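Carbohydrate kinase, FGGY (Novosphingobium aromaticivorans, PDB 3H6E) probably acts as a sugar kinase of the FGGY family, transferring a phosphate group to a carbohydrate substrate. Local coordinates at residues T275-A279 against R280-V284; C371-A374 against A375-D379; T380-L384 against I385-G389; E399-V402 against F403-L407. All coordinates share one frame; numbering follows the deposited sequence.

Contact 1 (T275-A279 against R280-V284)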
ATOM      1  N   THR A 275       8.892  -0.101  19.444  1.00 30.30           N
ATOM      2  CA  THR A 275       9.758   1.034  19.732  1.00 29.88           C
ATOM      3  C   THR A 275       9.676   2.139  18.664  1.00 29.67           C
ATOM      4  O   THR A 275      10.271   3.209  18.819  1.00 28.53           O
ATOM      5  CB  THR A 275      11.220   0.574  19.865  1.00 31.67           C
ATOM      6  OG1 THR A 275      11.938   1.494  20.693  1.00 35.33           O
ATOM      7  CG2 THR A 275      11.884   0.488  18.493  1.00 27.99           C
ATOM      8  N   LEU A 276       8.933   1.881  17.590  1.00 27.48           N
ATOM      9  CA  LEU A 276       8.825   2.822  16.474  1.00 26.87           C
ATOM     10  C   LEU A 276       8.115   4.117  16.863  1.00 25.98           C
ATOM     11  O   LEU A 276       7.184   4.104  17.658  1.00 26.03           O
ATOM     12  CB  LEU A 276       8.110   2.171  15.288  1.00 26.31           C
ATOM     13  CG  LEU A 276       8.887   1.104  14.517  1.00 25.50           C
ATOM     14  CD1 LEU A 276       7.961   0.309  13.611  1.00 22.19           C
ATOM     15  CD2 LEU A 276      10.024   1.737  13.720  1.00 23.74           C
ATOM     16  N   PRO A 277       8.557   5.240  16.281  1.00 25.73           N
ATOM     17  CA  PRO A 277       8.089   6.602  16.563  1.00 24.86           C
ATOM     18  C   PRO A 277       6.812   6.966  15.814  1.00 25.73           C
ATOM     19  O   PRO A 277       6.892   7.382  14.658  1.00 29.22           O
ATOM     20  CB  PRO A 277       9.238   7.487  16.042  1.00 25.94           C
ATOM     21  CG  PRO A 277      10.346   6.537  15.623  1.00 26.81           C
ATOM     22  CD  PRO A 277       9.677   5.241  15.330  1.00 25.95           C
ATOM     23  N   GLU A 278       5.659   6.844  16.462  1.00 25.57           N
ATOM     24  CA  GLU A 278       4.388   7.161  15.817  1.00 26.41           C
ATOM     25  C   GLU A 278       4.341   8.590  15.279  1.00 28.79           C
ATOM     26  O   GLU A 278       3.768   8.841  14.216  1.00 31.15           O
ATOM     27  CB  GLU A 278       3.215   6.942  16.775  1.00 27.48           C
ATOM     28  CG  GLU A 278       1.872   7.354  16.184  1.00 27.27           C
ATOM     29  CD  GLU A 278       0.731   7.265  17.180  1.00 28.59           C
ATOM     30  OE1 GLU A 278       0.999   7.004  18.374  1.00 29.64           O
ATOM     31  OE2 GLU A 278      -0.433   7.464  16.765  1.00 27.85           O
ATOM     32  N   ALA A 279       4.943   9.523  16.008  1.00 27.49           N
ATOM     33  CA  ALA A 279       4.868  10.932  15.643  1.00 25.36           C
ATOM     34  C   ALA A 279       5.668  11.264  14.390  1.00 28.10           C
ATOM     35  O   ALA A 279       5.484  12.323  13.791  1.00 30.62           O
ATOM     36  CB  ALA A 279       5.311  11.801  16.800  1.00 26.11           C
ATOM     37  N   ARG A 280       6.558  10.364  13.988  1.00 28.23           N
ATOM     38  CA  ARG A 280       7.369  10.615  12.804  1.00 27.65           C
ATOM     39  C   ARG A 280       6.874   9.828  11.592  1.00 27.77           C
ATOM     40  O   ARG A 280       7.623   9.566  10.648  1.00 28.02           O
ATOM     41  CB  ARG A 280       8.856  10.383  13.092  1.00 27.68           C
ATOM     42  CG  ARG A 280       9.532  11.617  13.679  1.00 26.96           C
ATOM     43  CD  ARG A 280      10.798  11.294  14.453  1.00 27.71           C
ATOM     44  NE  ARG A 280      11.910  10.899  13.595  1.00 31.28           N
ATOM     45  CZ  ARG A 280      12.622  11.741  12.854  1.00 28.64           C
ATOM     46  NH1 ARG A 280      12.332  13.030  12.853  1.00 32.38           N
ATOM     47  NH2 ARG A 280      13.620  11.289  12.111  1.00 30.19           N
ATOM     48  N   ASP A 281       5.593   9.471  11.635  1.00 26.34           N
ATOM     49  CA  ASP A 281       4.889   8.890  10.497  1.00 25.77           C
ATOM     50  C   ASP A 281       5.372   7.477  10.142  1.00 25.10           C
ATOM     51  O   ASP A 281       5.576   7.152   8.971  1.00 23.68           O
ATOM     52  CB  ASP A 281       4.974   9.821   9.281  1.00 25.78           C
ATOM     53  CG  ASP A 281       3.633   9.993   8.585  1.00 27.60           C
ATOM     54  OD1 ASP A 281       2.784   9.088   8.714  1.00 27.24           O
ATOM     55  OD2 ASP A 281       3.418  11.037   7.925  1.00 25.63           O
ATOM     56  N   CYS A 282       5.552   6.644  11.163  1.00 25.65           N
ATOM     57  CA  CYS A 282       5.850   5.229  10.962  1.00 23.36           C
ATOM     58  C   CYS A 282       4.621   4.395  11.305  1.00 24.02           C
ATOM     59  O   CYS A 282       3.713   4.867  11.990  1.00 25.64           O
ATOM     60  CB  CYS A 282       7.037   4.795  11.824  1.00 23.37           C
ATOM     61  SG  CYS A 282       8.622   5.567  11.392  1.00 23.90           S
ATOM     62  N   LEU A 283       4.591   3.157  10.826  1.00 22.13           N
ATOM     63  CA  LEU A 283       3.498   2.244  11.137  1.00 22.03           C
ATOM     64  C   LEU A 283       3.937   0.798  10.919  1.00 22.92           C
ATOM     65  O   LEU A 283       5.020   0.543  10.389  1.00 24.68           O
ATOM     66  CB  LEU A 283       2.255   2.565  10.299  1.00 22.40           C
ATOM     67  CG  LEU A 283       2.339   2.399   8.776  1.00 24.60           C
ATOM     68  CD1 LEU A 283       0.961   2.115   8.194  1.00 24.28           C
ATOM     69  CD2 LEU A 283       2.974   3.616   8.108  1.00 23.19           C
ATOM     70  N   VAL A 284       3.107  -0.148  11.336  1.00 21.43           N
ATOM     71  CA  VAL A 284       3.451  -1.550  11.184  1.00 22.02           C
ATOM     72  C   VAL A 284       2.406  -2.320  10.397  1.00 21.58           C
ATOM     73  O   VAL A 284       1.282  -2.502  10.855  1.00 22.01           O
ATOM     74  CB  VAL A 284       3.644  -2.248  12.536  1.00 22.36           C
ATOM     75  CG1 VAL A 284       4.149  -3.673  12.309  1.00 22.08           C
ATOM     76  CG2 VAL A 284       4.605  -1.455  13.415  1.00 21.65           C
TER
HETATM   77  O   HOH W   1       2.625   7.159  12.460  1.00 23.61           O

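Contact 2 (C371-A374 against A375-D379)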
ATOM      1  N   CYS A 371      14.431  16.829  -6.165  1.00 31.36           N
ATOM      2  CA  CYS A 371      14.706  15.398  -6.138  1.00 30.92           C
ATOM      3  C   CYS A 371      15.699  15.029  -5.042  1.00 30.71           C
ATOM      4  O   CYS A 371      15.709  13.895  -4.563  1.00 31.02           O
ATOM      5  CB  CYS A 371      15.244  14.936  -7.488  1.00 31.24           C
ATOM      6  SG  CYS A 371      14.084  15.089  -8.846  1.00 34.21           S
ATOM      7  N   LEU A 372      16.535  15.986  -4.651  1.00 31.36           N
ATOM      8  CA  LEU A 372      17.528  15.745  -3.608  1.00 32.35           C
ATOM      9  C   LEU A 372      16.882  15.766  -2.234  1.00 30.20           C
ATOM     10  O   LEU A 372      17.187  14.932  -1.383  1.00 28.98           O
ATOM     11  CB  LEU A 372      18.652  16.785  -3.663  1.00 32.86           C
ATOM     12  CG  LEU A 372      19.568  16.772  -4.891  1.00 36.49           C
ATOM     13  CD1 LEU A 372      20.837  17.578  -4.614  1.00 38.99           C
ATOM     14  CD2 LEU A 372      19.913  15.350  -5.302  1.00 32.22           C
ATOM     15  N   TYR A 373      15.990  16.730  -2.029  1.00 29.80           N
ATOM     16  CA  TYR A 373      15.283  16.887  -0.764  1.00 29.03           C
ATOM     17  C   TYR A 373      14.456  15.644  -0.432  1.00 28.73           C
ATOM     18  O   TYR A 373      14.310  15.277   0.736  1.00 27.44           O
ATOM     19  CB  TYR A 373      14.388  18.133  -0.813  1.00 29.30           C
ATOM     20  CG  TYR A 373      13.300  18.162   0.238  1.00 30.29           C
ATOM     21  CD1 TYR A 373      13.549  18.648   1.514  1.00 31.86           C
ATOM     22  CD2 TYR A 373      12.021  17.702  -0.049  1.00 28.97           C
ATOM     23  CE1 TYR A 373      12.555  18.671   2.475  1.00 32.70           C
ATOM     24  CE2 TYR A 373      11.023  17.722   0.904  1.00 28.43           C
ATOM     25  CZ  TYR A 373      11.294  18.209   2.162  1.00 30.59           C
ATOM     26  OH  TYR A 373      10.305  18.231   3.115  1.00 31.55           O
ATOM     27  N   ALA A 374      13.919  15.002  -1.465  1.00 27.05           N
ATOM     28  CA  ALA A 374      13.090  13.817  -1.280  1.00 28.51           C
ATOM     29  C   ALA A 374      13.961  12.602  -0.980  1.00 28.00           C
ATOM     30  O   ALA A 374      13.529  11.666  -0.308  1.00 26.52           O
ATOM     31  CB  ALA A 374      12.216  13.575  -2.507  1.00 25.75           C
ATOM     32  N   ALA A 375      15.190  12.626  -1.482  1.00 27.89           N
ATOM     33  CA  ALA A 375      16.142  11.555  -1.220  1.00 28.64           C
ATOM     34  C   ALA A 375      16.566  11.595   0.241  1.00 27.38           C
ATOM     35  O   ALA A 375      16.677  10.560   0.898  1.00 25.65           O
ATOM     36  CB  ALA A 375      17.350  11.685  -2.126  1.00 28.47           C
ATOM     37  N   LEU A 376      16.784  12.804   0.745  1.00 26.61           N
ATOM     38  CA  LEU A 376      17.249  13.003   2.111  1.00 27.33           C
ATOM     39  C   LEU A 376      16.173  12.655   3.128  1.00 26.34           C
ATOM     40  O   LEU A 376      16.464  12.076   4.174  1.00 26.51           O
ATOM     41  CB  LEU A 376      17.717  14.445   2.300  1.00 29.89           C
ATOM     42  CG  LEU A 376      18.895  14.839   1.402  1.00 32.85           C
ATOM     43  CD1 LEU A 376      18.928  16.338   1.136  1.00 33.38           C
ATOM     44  CD2 LEU A 376      20.223  14.347   1.981  1.00 34.77           C
ATOM     45  N   VAL A 377      14.929  13.009   2.819  1.00 26.40           N
ATOM     46  CA  VAL A 377      13.816  12.704   3.705  1.00 25.31           C
ATOM     47  C   VAL A 377      13.480  11.216   3.630  1.00 25.87           C
ATOM     48  O   VAL A 377      13.100  10.609   4.629  1.00 25.48           O
ATOM     49  CB  VAL A 377      12.564  13.546   3.376  1.00 26.40           C
ATOM     50  CG1 VAL A 377      11.426  13.199   4.328  1.00 24.48           C
ATOM     51  CG2 VAL A 377      12.886  15.031   3.446  1.00 26.22           C
ATOM     52  N   ALA A 378      13.624  10.633   2.443  1.00 25.06           N
ATOM     53  CA  ALA A 378      13.447   9.194   2.285  1.00 24.82           C
ATOM     54  C   ALA A 378      14.550   8.478   3.048  1.00 24.49           C
ATOM     55  O   ALA A 378      14.331   7.425   3.643  1.00 24.01           O
ATOM     56  CB  ALA A 378      13.476   8.801   0.819  1.00 22.27           C
ATOM     57  N   ASP A 379      15.737   9.074   3.031  1.00 25.29           N
ATOM     58  CA  ASP A 379      16.888   8.538   3.744  1.00 25.83           C
ATOM     59  C   ASP A 379      16.615   8.464   5.243  1.00 24.66           C
ATOM     60  O   ASP A 379      16.911   7.463   5.890  1.00 23.80           O
ATOM     61  CB  ASP A 379      18.117   9.408   3.482  1.00 27.61           C
ATOM     62  CG  ASP A 379      19.319   8.972   4.289  1.00 29.66           C
ATOM     63  OD1 ASP A 379      19.984   7.995   3.880  1.00 27.99           O
ATOM     64  OD2 ASP A 379      19.596   9.611   5.328  1.00 29.32           O
TER

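Contact 3 (T380-L384 against I385-G389)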
ATOM      1  N   THR A 380      16.051   9.536   5.788  1.00 23.70           N
ATOM      2  CA  THR A 380      15.679   9.571   7.195  1.00 23.40           C
ATOM      3  C   THR A 380      14.590   8.545   7.499  1.00 22.46           C
ATOM      4  O   THR A 380      14.623   7.883   8.536  1.00 22.75           O
ATOM      5  CB  THR A 380      15.194  10.979   7.607  1.00 24.91           C
ATOM      6  OG1 THR A 380      16.296  11.893   7.564  1.00 25.73           O
ATOM      7  CG2 THR A 380      14.607  10.968   9.012  1.00 22.16           C
ATOM      8  N   ALA A 381      13.630   8.414   6.586  1.00 20.82           N
ATOM      9  CA  ALA A 381      12.509   7.500   6.777  1.00 22.03           C
ATOM     10  C   ALA A 381      12.938   6.035   6.740  1.00 21.73           C
ATOM     11  O   ALA A 381      12.484   5.225   7.547  1.00 19.43           O
ATOM     12  CB  ALA A 381      11.430   7.765   5.751  1.00 21.08           C
ATOM     13  N   LEU A 382      13.815   5.703   5.798  1.00 20.36           N
ATOM     14  CA  LEU A 382      14.345   4.353   5.686  1.00 20.89           C
ATOM     15  C   LEU A 382      15.111   3.955   6.940  1.00 21.90           C
ATOM     16  O   LEU A 382      15.082   2.799   7.354  1.00 22.41           O
ATOM     17  CB  LEU A 382      15.256   4.237   4.459  1.00 23.88           C
ATOM     18  CG  LEU A 382      14.557   4.157   3.097  1.00 22.47           C
ATOM     19  CD1 LEU A 382      15.400   4.790   1.996  1.00 20.50           C
ATOM     20  CD2 LEU A 382      14.183   2.712   2.760  1.00 18.68           C
ATOM     21  N   ASP A 383      15.794   4.920   7.545  1.00 22.76           N
ATOM     22  CA  ASP A 383      16.575   4.669   8.756  1.00 24.73           C
ATOM     23  C   ASP A 383      15.718   4.473  10.004  1.00 22.56           C
ATOM     24  O   ASP A 383      16.083   3.704  10.889  1.00 23.83           O
ATOM     25  CB  ASP A 383      17.597   5.784   8.984  1.00 23.95           C
ATOM     26  CG  ASP A 383      18.780   5.681   8.047  1.00 27.28           C
ATOM     27  OD1 ASP A 383      18.974   4.588   7.471  1.00 26.24           O
ATOM     28  OD2 ASP A 383      19.513   6.681   7.889  1.00 28.40           O
ATOM     29  N   LEU A 384      14.590   5.173  10.078  1.00 21.49           N
ATOM     30  CA  LEU A 384      13.652   5.001  11.191  1.00 23.00           C
ATOM     31  C   LEU A 384      13.215   3.551  11.385  1.00 22.22           C
ATOM     32  O   LEU A 384      12.882   3.148  12.494  1.00 24.63           O
ATOM     33  CB  LEU A 384      12.416   5.884  11.002  1.00 23.12           C
ATOM     34  CG  LEU A 384      12.313   7.185  11.802  1.00 25.38           C
ATOM     35  CD1 LEU A 384      13.678   7.808  12.045  1.00 25.60           C
ATOM     36  CD2 LEU A 384      11.373   8.166  11.111  1.00 26.31           C
ATOM     37  N   ILE A 385      13.216   2.770  10.309  1.00 23.07           N
ATOM     38  CA  ILE A 385      12.718   1.397  10.360  1.00 22.54           C
ATOM     39  C   ILE A 385      13.823   0.359  10.172  1.00 22.48           C
ATOM     40  O   ILE A 385      13.551  -0.839  10.125  1.00 21.43           O
ATOM     41  CB  ILE A 385      11.600   1.153   9.312  1.00 22.10           C
ATOM     42  CG1 ILE A 385      12.095   1.501   7.907  1.00 22.11           C
ATOM     43  CG2 ILE A 385      10.360   1.968   9.652  1.00 21.85           C
ATOM     44  CD1 ILE A 385      11.080   1.231   6.814  1.00 20.23           C
ATOM     45  N   GLY A 386      15.064   0.821  10.057  1.00 22.92           N
ATOM     46  CA  GLY A 386      16.200  -0.076   9.944  1.00 21.13           C
ATOM     47  C   GLY A 386      16.379  -0.704   8.574  1.00 22.54           C
ATOM     48  O   GLY A 386      16.947  -1.791   8.460  1.00 22.18           O
ATOM     49  N   SER A 387      15.902  -0.023   7.534  1.00 22.72           N
ATOM     50  CA  SER A 387      16.063  -0.499   6.160  1.00 21.71           C
ATOM     51  C   SER A 387      17.537  -0.573   5.777  1.00 21.49           C
ATOM     52  O   SER A 387      18.280   0.394   5.943  1.00 22.58           O
ATOM     53  CB  SER A 387      15.329   0.413   5.169  1.00 22.01           C
ATOM     54  OG  SER A 387      13.931   0.192   5.183  1.00 21.78           O
ATOM     55  N   THR A 388      17.949  -1.727   5.262  1.00 22.09           N
ATOM     56  CA  THR A 388      19.315  -1.925   4.801  1.00 20.37           C
ATOM     57  C   THR A 388      19.368  -2.935   3.665  1.00 21.89           C
ATOM     58  O   THR A 388      18.375  -3.599   3.364  1.00 21.93           O
ATOM     59  CB  THR A 388      20.224  -2.445   5.928  1.00 20.68           C
ATOM     60  OG1 THR A 388      19.667  -3.648   6.473  1.00 19.89           O
ATOM     61  CG2 THR A 388      20.374  -1.406   7.028  1.00 21.49           C
ATOM     62  N   GLY A 389      20.537  -3.044   3.040  1.00 21.48           N
ATOM     63  CA  GLY A 389      20.815  -4.121   2.108  1.00 22.28           C
ATOM     64  C   GLY A 389      20.294  -3.922   0.698  1.00 24.01           C
ATOM     65  O   GLY A 389      21.066  -3.701  -0.231  1.00 23.62           O
TER
HETATM   66  O   HOH W   2      19.105   1.650   8.425  1.00 24.92           O

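Contact 4 (E399-V402 against F403-L407)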
ATOM      1  N   GLU A 399      11.418   6.798 -12.320  1.00 32.42           N
ATOM      2  CA  GLU A 399      11.953   7.419 -13.523  1.00 33.51           C
ATOM      3  C   GLU A 399      12.637   8.741 -13.195  1.00 33.40           C
ATOM      4  O   GLU A 399      13.065   9.462 -14.095  1.00 36.02           O
ATOM      5  CB  GLU A 399      10.846   7.644 -14.555  1.00 33.11           C
ATOM      6  CG  GLU A 399      10.715   6.537 -15.593  1.00 37.13           C
ATOM      7  CD  GLU A 399       9.995   5.314 -15.066  1.00 41.76           C
ATOM      8  OE1 GLU A 399       9.225   5.456 -14.090  1.00 39.02           O
ATOM      9  OE2 GLU A 399      10.194   4.214 -15.635  1.00 41.06           O
ATOM     10  N   ALA A 400      12.738   9.051 -11.905  1.00 32.89           N
ATOM     11  CA  ALA A 400      13.368  10.294 -11.459  1.00 32.24           C
ATOM     12  C   ALA A 400      14.858  10.099 -11.165  1.00 32.78           C
ATOM     13  O   ALA A 400      15.256   9.910 -10.015  1.00 30.17           O
ATOM     14  CB  ALA A 400      12.650  10.849 -10.243  1.00 29.92           C
ATOM     15  N   ASP A 401      15.669  10.159 -12.220  1.00 33.47           N
ATOM     16  CA  ASP A 401      17.110   9.907 -12.131  1.00 34.16           C
ATOM     17  C   ASP A 401      17.819  10.604 -10.971  1.00 30.72           C
ATOM     18  O   ASP A 401      18.664  10.009 -10.308  1.00 30.75           O
ATOM     19  CB  ASP A 401      17.802  10.256 -13.453  1.00 34.34           C
ATOM     20  CG  ASP A 401      17.983   9.047 -14.350  1.00 38.21           C
ATOM     21  OD1 ASP A 401      18.685   8.104 -13.930  1.00 41.45           O
ATOM     22  OD2 ASP A 401      17.434   9.042 -15.473  1.00 38.14           O
ATOM     23  N   VAL A 402      17.492  11.866 -10.733  1.00 30.52           N
ATOM     24  CA  VAL A 402      18.143  12.609  -9.663  1.00 31.21           C
ATOM     25  C   VAL A 402      17.788  12.014  -8.303  1.00 30.96           C
ATOM     26  O   VAL A 402      18.635  11.934  -7.412  1.00 31.13           O
ATOM     27  CB  VAL A 402      17.763  14.098  -9.687  1.00 31.67           C
ATOM     28  CG1 VAL A 402      18.530  14.853  -8.620  1.00 30.18           C
ATOM     29  CG2 VAL A 402      18.030  14.691 -11.074  1.00 35.79           C
ATOM     30  N   PHE A 403      16.538  11.589  -8.153  1.00 29.71           N
ATOM     31  CA  PHE A 403      16.079  11.005  -6.895  1.00 31.15           C
ATOM     32  C   PHE A 403      16.757   9.671  -6.592  1.00 29.26           C
ATOM     33  O   PHE A 403      17.430   9.530  -5.572  1.00 28.53           O
ATOM     34  CB  PHE A 403      14.556  10.829  -6.894  1.00 28.05           C
ATOM     35  CG  PHE A 403      14.043  10.037  -5.726  1.00 28.49           C
ATOM     36  CD1 PHE A 403      14.103  10.551  -4.442  1.00 28.93           C
ATOM     37  CD2 PHE A 403      13.502   8.772  -5.910  1.00 30.51           C
ATOM     38  CE1 PHE A 403      13.635   9.819  -3.362  1.00 29.63           C
ATOM     39  CE2 PHE A 403      13.030   8.037  -4.834  1.00 27.23           C
ATOM     40  CZ  PHE A 403      13.098   8.563  -3.560  1.00 26.35           C
ATOM     41  N   VAL A 404      16.592   8.708  -7.481  1.00 20.00           N
ATOM     42  CA  VAL A 404      17.105   7.355  -7.295  1.00 20.00           C
ATOM     43  C   VAL A 404      18.621   7.358  -7.132  1.00 20.00           C
ATOM     44  O   VAL A 404      19.149   6.672  -6.229  1.00 31.98           O
ATOM     45  CB  VAL A 404      16.727   6.441  -8.474  1.00 20.00           C
ATOM     46  CG1 VAL A 404      17.373   5.073  -8.316  1.00 20.00           C
ATOM     47  CG2 VAL A 404      15.214   6.313  -8.586  1.00 20.00           C
ATOM     48  N   ARG A 405      19.338   8.060  -7.988  1.00 30.34           N
ATOM     49  CA  ARG A 405      20.799   8.091  -7.931  1.00 31.90           C
ATOM     50  C   ARG A 405      21.319   8.802  -6.680  1.00 32.30           C
ATOM     51  O   ARG A 405      22.364   8.441  -6.142  1.00 34.15           O
ATOM     52  CB  ARG A 405      21.384   8.724  -9.197  1.00 32.58           C
ATOM     53  CG  ARG A 405      21.082   7.937 -10.463  1.00 35.32           C
ATOM     54  CD  ARG A 405      21.836   8.484 -11.660  1.00 34.83           C
ATOM     55  NE  ARG A 405      23.254   8.148 -11.605  1.00 38.91           N
ATOM     56  CZ  ARG A 405      24.137   8.488 -12.538  1.00 40.69           C
ATOM     57  NH1 ARG A 405      23.746   9.180 -13.600  1.00 37.37           N
ATOM     58  NH2 ARG A 405      25.411   8.137 -12.409  1.00 40.54           N
ATOM     59  N   ALA A 406      20.590   9.813  -6.220  1.00 31.24           N
ATOM     60  CA  ALA A 406      20.935  10.476  -4.972  1.00 31.23           C
ATOM     61  C   ALA A 406      20.776   9.483  -3.831  1.00 30.73           C
ATOM     62  O   ALA A 406      21.537   9.495  -2.865  1.00 30.08           O
ATOM     63  CB  ALA A 406      20.052  11.693  -4.750  1.00 29.00           C
ATOM     64  N   LEU A 407      19.778   8.615  -3.954  1.00 30.71           N
ATOM     65  CA  LEU A 407      19.538   7.591  -2.950  1.00 31.77           C
ATOM     66  C   LEU A 407      20.692   6.594  -2.934  1.00 28.66           C
ATOM     67  O   LEU A 407      21.199   6.228  -1.875  1.00 27.22           O
ATOM     68  CB  LEU A 407      18.215   6.873  -3.224  1.00 29.24           C
ATOM     69  CG  LEU A 407      17.644   6.115  -2.028  1.00 26.16           C
ATOM     70  CD1 LEU A 407      17.479   7.060  -0.842  1.00 26.21           C
ATOM     71  CD2 LEU A 407      16.330   5.435  -2.384  1.00 25.90           C
TER

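Contact 1 (T275-A279 against R280-V284)
Leu276 and Pro277 fold over Cys282 and Val284 where a short 3-10 turn leads the chain into strand 282-286, an outermost strand of the mixed sheet in the C-terminal domain of this FGGY kinase, a member of the actin-like ATPase clan. The close-packed side is apolar. The CD1 methyl of Leu276 meets CG2 of Val284 at 3.8 Å, a branched pair well suited to filling the space beside the strand. The leucine CG lies anti to its carbonyl carbon (chi1 -72°), which carries the branch point, and CD1 with it, toward the strand. Behind it, CD of the Pro277 ring rests 4.1 Å from SG of Cys282, a small, weakly polar group that fits this buried place; the cysteine side chain also touches Ala296 and Leu384. Proline suits the entry to the turn because its ring restrains phi, and the turn uses only its carbonyl: Arg280 N bonds to Pro277 O at 3.1 Å. One residue on, Asp281 N repeats the pattern with Glu278 O at 3.2 Å. Both donors stand well above the carbonyl plane of their acceptor. Arg280 leaves the turn over Thr380 and Leu384 of helix 363-384, to a cation-pi contact with Tyr349. Asp281 points away, its carboxylate held by Arg297 and by Gly347 N. The solvent side is looser: Ala279 is exposed and the Glu278 side chain turns away from the strand. A single water spans this side, donating to Glu278 O at 2.7 Å and to Cys282 O at 2.6 Å.

Contact 2 (C371-A374 against A375-D379)
Residues Cys371-Ala374 and Ala375-Asp379 are successive turns of helix 363-384, joined by the i to i+4 bonds of an alpha helix. Leu376 N binds Leu372 O at 3.0 Å, Val377 N binds Tyr373 O at 3.1 Å, and Ala378 N binds Ala374 O at 2.9 Å. Ala375 N is less well placed, dividing itself weakly between Cys371 O and Leu372 O. The chief side-chain meeting is between Tyr373 and Val377, one turn apart. With CG anti to its backbone N (chi1 162°), the tyrosine ring stands out from the helix, leaning slightly toward the next turn, and CG2 of Val377 comes over one face. This methyl stands 3.9 Å from the ring centroid and 18° off the ring normal, a CH-pi contact displaced toward the hydroxyl end, with CZ 3.8 Å from CG2. Beta-branched valine suits the position because it holds a methyl up against the flat face. The phenolic OH carries on to a hydrogen bond with Glu303; a phenylalanine here would keep a face for the valine methyl but would probably leave Glu303 without this hydrogen-bond partner. Small residues line another side of the helix, where Ala375 meets Ala406 and Cys371 meets Val402, letting helix 401-410 come close. Leu376 and Val377 both reach Trp464 of helix 457-468, while Ala378 lies on Phe298. The arrangement is an i to i+4 aromatic-aliphatic pair on an alpha helix, here buried among other helices and a strand of the sheet in the FGGY C-terminal domain.

Contact 3 (T380-L384 against I385-G389)
The peptide carbonyls of Leu382 and Asp383 are the flat groups that receive the chain as it leaves the helix. Gly386 N stands over the face of the Asp383 carbonyl, 73° out of its plane, and bonds to Asp383 O at 3.2 Å. Ser387 N lies nearer the plane of the Leu382 carbonyl, tilted 24° from it, and bonds to Leu382 O at 2.9 Å. Together with the positive phi of Gly386, which a residue without a side chain adopts easily, these two bonds form a Schellman motif ending helix 363-384. Ile385 lies between the helix end and the sheet. Its CG1 is tucked between backbone N and carbonyl carbon (chi1 56°), bringing that branch 3.3 Å from Leu382 O, while the side chain packs on Ala263 of strand 261-266 and Pro294 and Ala296 of strand 292-298. Trimming this isoleucine to an alanine would probably open a gap between helix and sheet. Serine fits close to Leu382, whose CD2 lies 3.5 Å from Ser387 OG, and its hydroxyl is hydrogen-bonded to Thr253. Outside, a water donates to Asp383 OD1 (3.1 Å) and Ser387 O (2.9 Å); the carboxylate also forms a salt bridge with Arg411.

Contact 4 (E399-V402 against F403-L407)
Arg405 sets its CG anti to the carbonyl carbon (chi1 -63°) and extends at chi2 (-172°), which lays CG and CD alongside Asp401, one turn back in helix 401-410. CG passes 3.2 Å from Asp401 O, and CD comes to 3.9 Å from Asp401 OD1. The two side chains point the same way, yet the carboxylate and guanidinium planes are 72° apart. Beyond a bend at chi3 the guanidinium is engaged by carbonyls instead, NE by Glu447 O and NH2 by Pro448 O. Ala400 takes the N-cap position, and its carbonyl starts the helical bonding: Val404 N approaches Ala400 O nearly along the C=O axis at 3.1 Å. Ala400 CB lies 3.9 Å from Phe403 CB, a small apolar contact within the first turn. Val402 and Ala406 turn their compact side chains to helix 363-384, and Val404 meets strand 415-419; the helix is the crossover of the beta-alpha-beta unit formed with strands 390-394 and 415-419. Asp401 OD1 and Arg405 NE, 5.1 Å apart, probably attract each other only weakly, without a salt bridge, and a negative charge in the first turn would probably also interact favourably with the helix dipole.

Contacts 2 and 4 form the buried part of the set, their helices pressing together where Cys371 CB meets Val402 CB at 3.4 Å. Contact 2 is interior throughout and carries a CH-pi pair, whereas contact 4 has a charged, partly exposed edge. Contacts 1 and 3 are only partly buried, each with an apolar inner side and a water outside, joining two backbone carbonyls in contact 1 and a carboxylate and a backbone carbonyl in contact 3. They touch through Cys282 SG and Leu384 CD2. Helix 363-384 serves both contact 2, in its regular interior, and contact 3, at its terminus. Contact 4 opens a helix, whereas contact 3 closes one.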